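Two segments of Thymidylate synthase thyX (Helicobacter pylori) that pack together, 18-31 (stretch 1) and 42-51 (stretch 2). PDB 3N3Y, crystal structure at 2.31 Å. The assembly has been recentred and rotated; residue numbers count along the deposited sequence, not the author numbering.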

# COMPACT_ATOMS: atom_id res chain seq x y z
N PRO A 18 -5.25 -13.27 -17.91
CA PRO A 18 -5.60 -13.06 -19.32
C PRO A 18 -5.73 -11.57 -19.58
O PRO A 18 -6.29 -10.88 -18.73
N LEU A 19 -5.21 -11.09 -20.71
CA LEU A 19 -5.30 -9.67 -21.07
C LEU A 19 -6.73 -9.09 -21.10
O LEU A 19 -6.93 -7.91 -20.84
N ASP A 20 -7.70 -9.91 -21.48
CA ASP A 20 -9.07 -9.40 -21.62
C ASP A 20 -9.57 -8.84 -20.29
O ASP A 20 -10.39 -7.93 -20.28
N ILE A 21 -9.09 -9.39 -19.18
CA ILE A 21 -9.44 -8.82 -17.88
C ILE A 21 -9.16 -7.32 -17.88
O ILE A 21 -9.98 -6.52 -17.41
N ALA A 22 -8.01 -6.94 -18.41
CA ALA A 22 -7.62 -5.54 -18.47
C ALA A 22 -8.52 -4.74 -19.38
O ALA A 22 -9.04 -3.70 -18.97
N SER A 23 -8.73 -5.20 -20.61
CA SER A 23 -9.57 -4.43 -21.56
C SER A 23 -11.04 -4.30 -21.13
O SER A 23 -11.65 -3.25 -21.31
N GLN A 24 -11.61 -5.35 -20.56
CA GLN A 24 -12.95 -5.25 -19.99
C GLN A 24 -12.99 -4.18 -18.88
O GLN A 24 -13.96 -3.44 -18.77
N ALA A 25 -11.93 -4.11 -18.08
CA ALA A 25 -11.85 -3.12 -17.01
C ALA A 25 -11.81 -1.70 -17.56
O ALA A 25 -12.42 -0.79 -17.01
N ILE A 26 -11.06 -1.51 -18.63
CA ILE A 26 -10.92 -0.19 -19.21
C ILE A 26 -12.24 0.31 -19.80
O ILE A 26 -12.61 1.48 -19.66
N ARG A 27 -12.95 -0.61 -20.46
CA ARG A 27 -14.19 -0.27 -21.13
C ARG A 27 -15.30 -0.01 -20.11
O ARG A 27 -16.24 0.73 -20.40
N THR A 28 -15.18 -0.61 -18.93
CA THR A 28 -16.14 -0.40 -17.87
C THR A 28 -16.23 1.08 -17.48
O THR A 28 -17.31 1.56 -17.15
N CYS A 29 -15.11 1.78 -17.53
CA CYS A 29 -15.06 3.16 -17.06
C CYS A 29 -15.93 4.08 -17.90
O CYS A 29 -16.68 4.89 -17.36
N TRP A 30 -15.82 3.96 -19.22
CA TRP A 30 -16.60 4.79 -20.14
C TRP A 30 -17.71 3.99 -20.79
O TRP A 30 -18.37 4.50 -21.69
N GLN A 31 -17.90 2.76 -20.35
CA GLN A 31 -19.00 1.91 -20.83
C GLN A 31 -19.01 1.79 -22.36
O GLN A 31 -20.06 1.91 -22.99
N LYS A 42 -7.74 -4.58 -31.49
CA LYS A 42 -8.21 -3.28 -30.99
C LYS A 42 -8.36 -3.28 -29.47
O LYS A 42 -8.16 -2.25 -28.82
N ASP A 43 -8.72 -4.43 -28.90
CA ASP A 43 -8.76 -4.55 -27.45
C ASP A 43 -7.34 -4.52 -26.86
O ASP A 43 -7.10 -3.84 -25.86
N LYS A 44 -6.40 -5.23 -27.50
CA LYS A 44 -5.00 -5.22 -27.05
C LYS A 44 -4.44 -3.82 -27.16
O LYS A 44 -3.71 -3.36 -26.28
N GLU A 45 -4.78 -3.14 -28.25
CA GLU A 45 -4.28 -1.79 -28.48
C GLU A 45 -4.74 -0.87 -27.36
O GLU A 45 -3.99 -0.00 -26.92
N LEU A 46 -5.97 -1.07 -26.91
CA LEU A 46 -6.58 -0.22 -25.88
C LEU A 46 -5.84 -0.30 -24.53
O LEU A 46 -5.64 0.72 -23.87
N ILE A 47 -5.45 -1.51 -24.14
CA ILE A 47 -4.75 -1.70 -22.88
C ILE A 47 -3.47 -0.88 -22.88
O ILE A 47 -3.13 -0.22 -21.90
N HIS A 48 -2.77 -0.91 -24.00
CA HIS A 48 -1.50 -0.23 -24.13
C HIS A 48 -1.64 1.28 -24.10
O HIS A 48 -0.89 1.97 -23.41
N ARG A 49 -2.60 1.81 -24.85
CA ARG A 49 -2.73 3.26 -24.97
C ARG A 49 -3.25 3.93 -23.70
O ARG A 49 -2.70 4.94 -23.25
N VAL A 50 -4.30 3.36 -23.11
CA VAL A 50 -4.87 3.89 -21.86
C VAL A 50 -3.99 3.56 -20.64
O VAL A 50 -3.75 4.41 -19.78
N GLY A 51 -3.52 2.32 -20.57
CA GLY A 51 -2.63 1.90 -19.51
C GLY A 51 -1.43 2.82 -19.33
O GLY A 51 -0.83 2.86 -18.25

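The two helices cross steeply, their N-to-C directions 68° apart and their axes approaching to 8.9 Å. They come nearest at Ser23 and Ile47, whose CA atoms lie 5.7 Å apart, and here the small Ser23 side chain lies against the branched Ile47, Ser23 CB 3.8 Å from Ile47 CG1.

Most of the contact is apolar. From stretch 1, Leu19, Ala22, Ser23, Ile26 and Trp30 direct CA-to-CB toward the partner helix; the steps from Leu19 to Ala22, Ser23 to Ile26 and Ile26 to Trp30, three or four residues each, keep them on one side of the chain. Ile47 (chi1 m, chi2 t) has the largest covered area in the contact. Its CA-to-CB bond points sideways, but the extended rotamer carries its end closer, so that CD1 lies 3.6 Å from Leu19 CD2 and 3.7 Å from Ala22 CB. Alanine suits its position: its single methyl group meets the isoleucine tip while taking up little space. Leu19 (m, t) also reaches the aliphatic part of Lys44, with Leu19 CD1 4.0 Å from Lys44 CG; the lysine's end leads away, leaving its methylenes to make the contact.

Ile26, also m, t, uses its two branches differently. Its CD1 packs 3.6 Å from the backbone atom Ile47 CA, whereas its CG2 meets Leu46 CD2 at 3.8 Å and Val50 CG1 at 4.0 Å. The beta-branched shape thus fills space along the partner helix. Leu46 (t, p) and Val50 (t) both point toward stretch 1. Farther along, the Trp30 ring (chi1 m) presents its edge to Val50, Trp30 CH2 lying 4.1 Å from Val50 CG1, which extends the apolar surface toward a less buried margin.

The charged contact is a salt bridge, with Arg27 NH1 2.6 Å from Asp43 OD1. Both residues start sideways and turn their ends inward, Arg27 through chi2 and chi3 angles that lie between wells. The long arginine can span the gap to the short aspartate, which sits near the plane of the guanidinium at its edge. Leu46 CD2 lies over one guanidinium face, 3.6 Å from Arg27 NH1, so the same group serves charge pairing and apolar packing. The buried Asp43 carboxylate has further hydrogen-bond partners elsewhere in the structure.

Ser23 (p) is the small polar residue at the crossing. Its OG donates a weak hydrogen bond to Asp20 O at 3.3 Å, within its own helix. Apolar packing and the single salt bridge define the contact between the two stretches.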

# COMPACT_ATOMS: atom_id res chain seq x y z
CB PRO A 18 -6.96 -13.75 -19.45
CG PRO A 18 -6.98 -14.78 -18.40
CD PRO A 18 -6.13 -14.25 -17.25
CB LEU A 19 -4.67 -9.43 -22.45
CG LEU A 19 -3.19 -9.08 -22.57
CD1 LEU A 19 -2.86 -8.83 -24.03
CD2 LEU A 19 -2.85 -7.87 -21.72
CB ASP A 20 -10.01 -10.49 -22.13
CG ASP A 20 -10.05 -11.70 -21.20
OD1 ASP A 20 -10.99 -11.78 -20.36
OD2 ASP A 20 -9.13 -12.55 -21.29
CB ILE A 21 -8.70 -9.50 -16.72
CG1 ILE A 21 -9.14 -10.96 -16.59
CG2 ILE A 21 -8.97 -8.76 -15.42
CD1 ILE A 21 -10.62 -11.15 -16.76
CB ALA A 22 -6.17 -5.40 -18.88
CB SER A 23 -9.43 -4.93 -23.01
OG SER A 23 -9.73 -6.31 -23.12
CB GLN A 24 -13.42 -6.61 -19.46
CG GLN A 24 -13.60 -7.68 -20.54
CD GLN A 24 -13.71 -9.09 -19.96
OE1 GLN A 24 -13.26 -9.36 -18.84
NE2 GLN A 24 -14.31 -10.01 -20.71
CB ALA A 25 -10.62 -3.38 -16.12
CB ILE A 26 -9.80 -0.18 -20.28
CG1 ILE A 26 -8.46 -0.54 -19.62
CG2 ILE A 26 -9.74 1.19 -20.96
CD1 ILE A 26 -7.33 -0.79 -20.59
CB ARG A 27 -14.57 -1.36 -22.14
CG ARG A 27 -13.48 -1.60 -23.18
CD ARG A 27 -14.02 -1.98 -24.55
NE ARG A 27 -13.77 -0.89 -25.49
CZ ARG A 27 -12.91 -0.96 -26.49
NH1 ARG A 27 -12.23 -2.07 -26.71
NH2 ARG A 27 -12.74 0.09 -27.29
CB THR A 28 -15.81 -1.22 -16.60
OG1 THR A 28 -16.09 -2.61 -16.83
CG2 THR A 28 -16.67 -0.75 -15.46
CB CYS A 29 -13.62 3.69 -17.03
SG CYS A 29 -12.53 2.82 -15.86
CB TRP A 30 -15.70 5.39 -21.21
CG TRP A 30 -14.62 6.22 -20.66
CD1 TRP A 30 -14.70 7.54 -20.28
CD2 TRP A 30 -13.27 5.81 -20.40
NE1 TRP A 30 -13.48 7.97 -19.80
CE2 TRP A 30 -12.58 6.93 -19.87
CE3 TRP A 30 -12.57 4.61 -20.57
CZ2 TRP A 30 -11.23 6.88 -19.50
CZ3 TRP A 30 -11.23 4.56 -20.20
CH2 TRP A 30 -10.57 5.69 -19.68
CB GLN A 31 -20.36 2.45 -20.33
CG GLN A 31 -20.55 2.36 -18.81
CD GLN A 31 -20.78 0.93 -18.32
OE1 GLN A 31 -19.98 0.39 -17.54
NE2 GLN A 31 -21.87 0.32 -18.77
CB LYS A 42 -9.53 -2.86 -31.65
CG LYS A 42 -9.42 -2.62 -33.14
CD LYS A 42 -10.54 -1.74 -33.65
CE LYS A 42 -10.42 -0.32 -33.10
NZ LYS A 42 -9.17 0.37 -33.53
CB ASP A 43 -9.53 -5.81 -27.01
CG ASP A 43 -11.05 -5.63 -27.09
OD1 ASP A 43 -11.51 -4.48 -27.25
OD2 ASP A 43 -11.79 -6.64 -26.99
CB LYS A 44 -4.12 -6.15 -27.90
CG LYS A 44 -4.25 -7.64 -27.60
CD LYS A 44 -3.29 -8.43 -28.49
CE LYS A 44 -3.38 -7.95 -29.94
NZ LYS A 44 -2.47 -8.67 -30.88
CB GLU A 45 -4.78 -1.28 -29.82
CG GLU A 45 -4.81 0.23 -29.92
CD GLU A 45 -3.42 0.86 -29.83
OE1 GLU A 45 -2.44 0.12 -29.58
OE2 GLU A 45 -3.32 2.10 -30.02
CB LEU A 46 -8.06 -0.58 -25.70
CG LEU A 46 -8.79 0.10 -24.53
CD1 LEU A 46 -9.09 1.57 -24.83
CD2 LEU A 46 -10.07 -0.65 -24.22
CB ILE A 47 -4.43 -3.18 -22.65
CG1 ILE A 47 -5.72 -4.00 -22.61
CG2 ILE A 47 -3.63 -3.35 -21.36
CD1 ILE A 47 -5.51 -5.50 -22.51
CB HIS A 48 -0.80 -0.68 -25.42
CG HIS A 48 0.57 -0.10 -25.59
ND1 HIS A 48 1.70 -0.69 -25.07
CD2 HIS A 48 0.98 1.03 -26.21
CE1 HIS A 48 2.75 0.04 -25.37
NE2 HIS A 48 2.35 1.09 -26.06
CB ARG A 49 -3.61 3.64 -26.17
CG ARG A 49 -3.95 5.13 -26.20
CD ARG A 49 -4.70 5.52 -27.48
NE ARG A 49 -5.58 4.45 -27.94
CZ ARG A 49 -6.83 4.25 -27.53
NH1 ARG A 49 -7.37 5.08 -26.63
NH2 ARG A 49 -7.53 3.24 -28.02
CB VAL A 50 -6.33 3.37 -21.62
CG1 VAL A 50 -6.89 3.93 -20.32
CG2 VAL A 50 -7.25 3.76 -22.78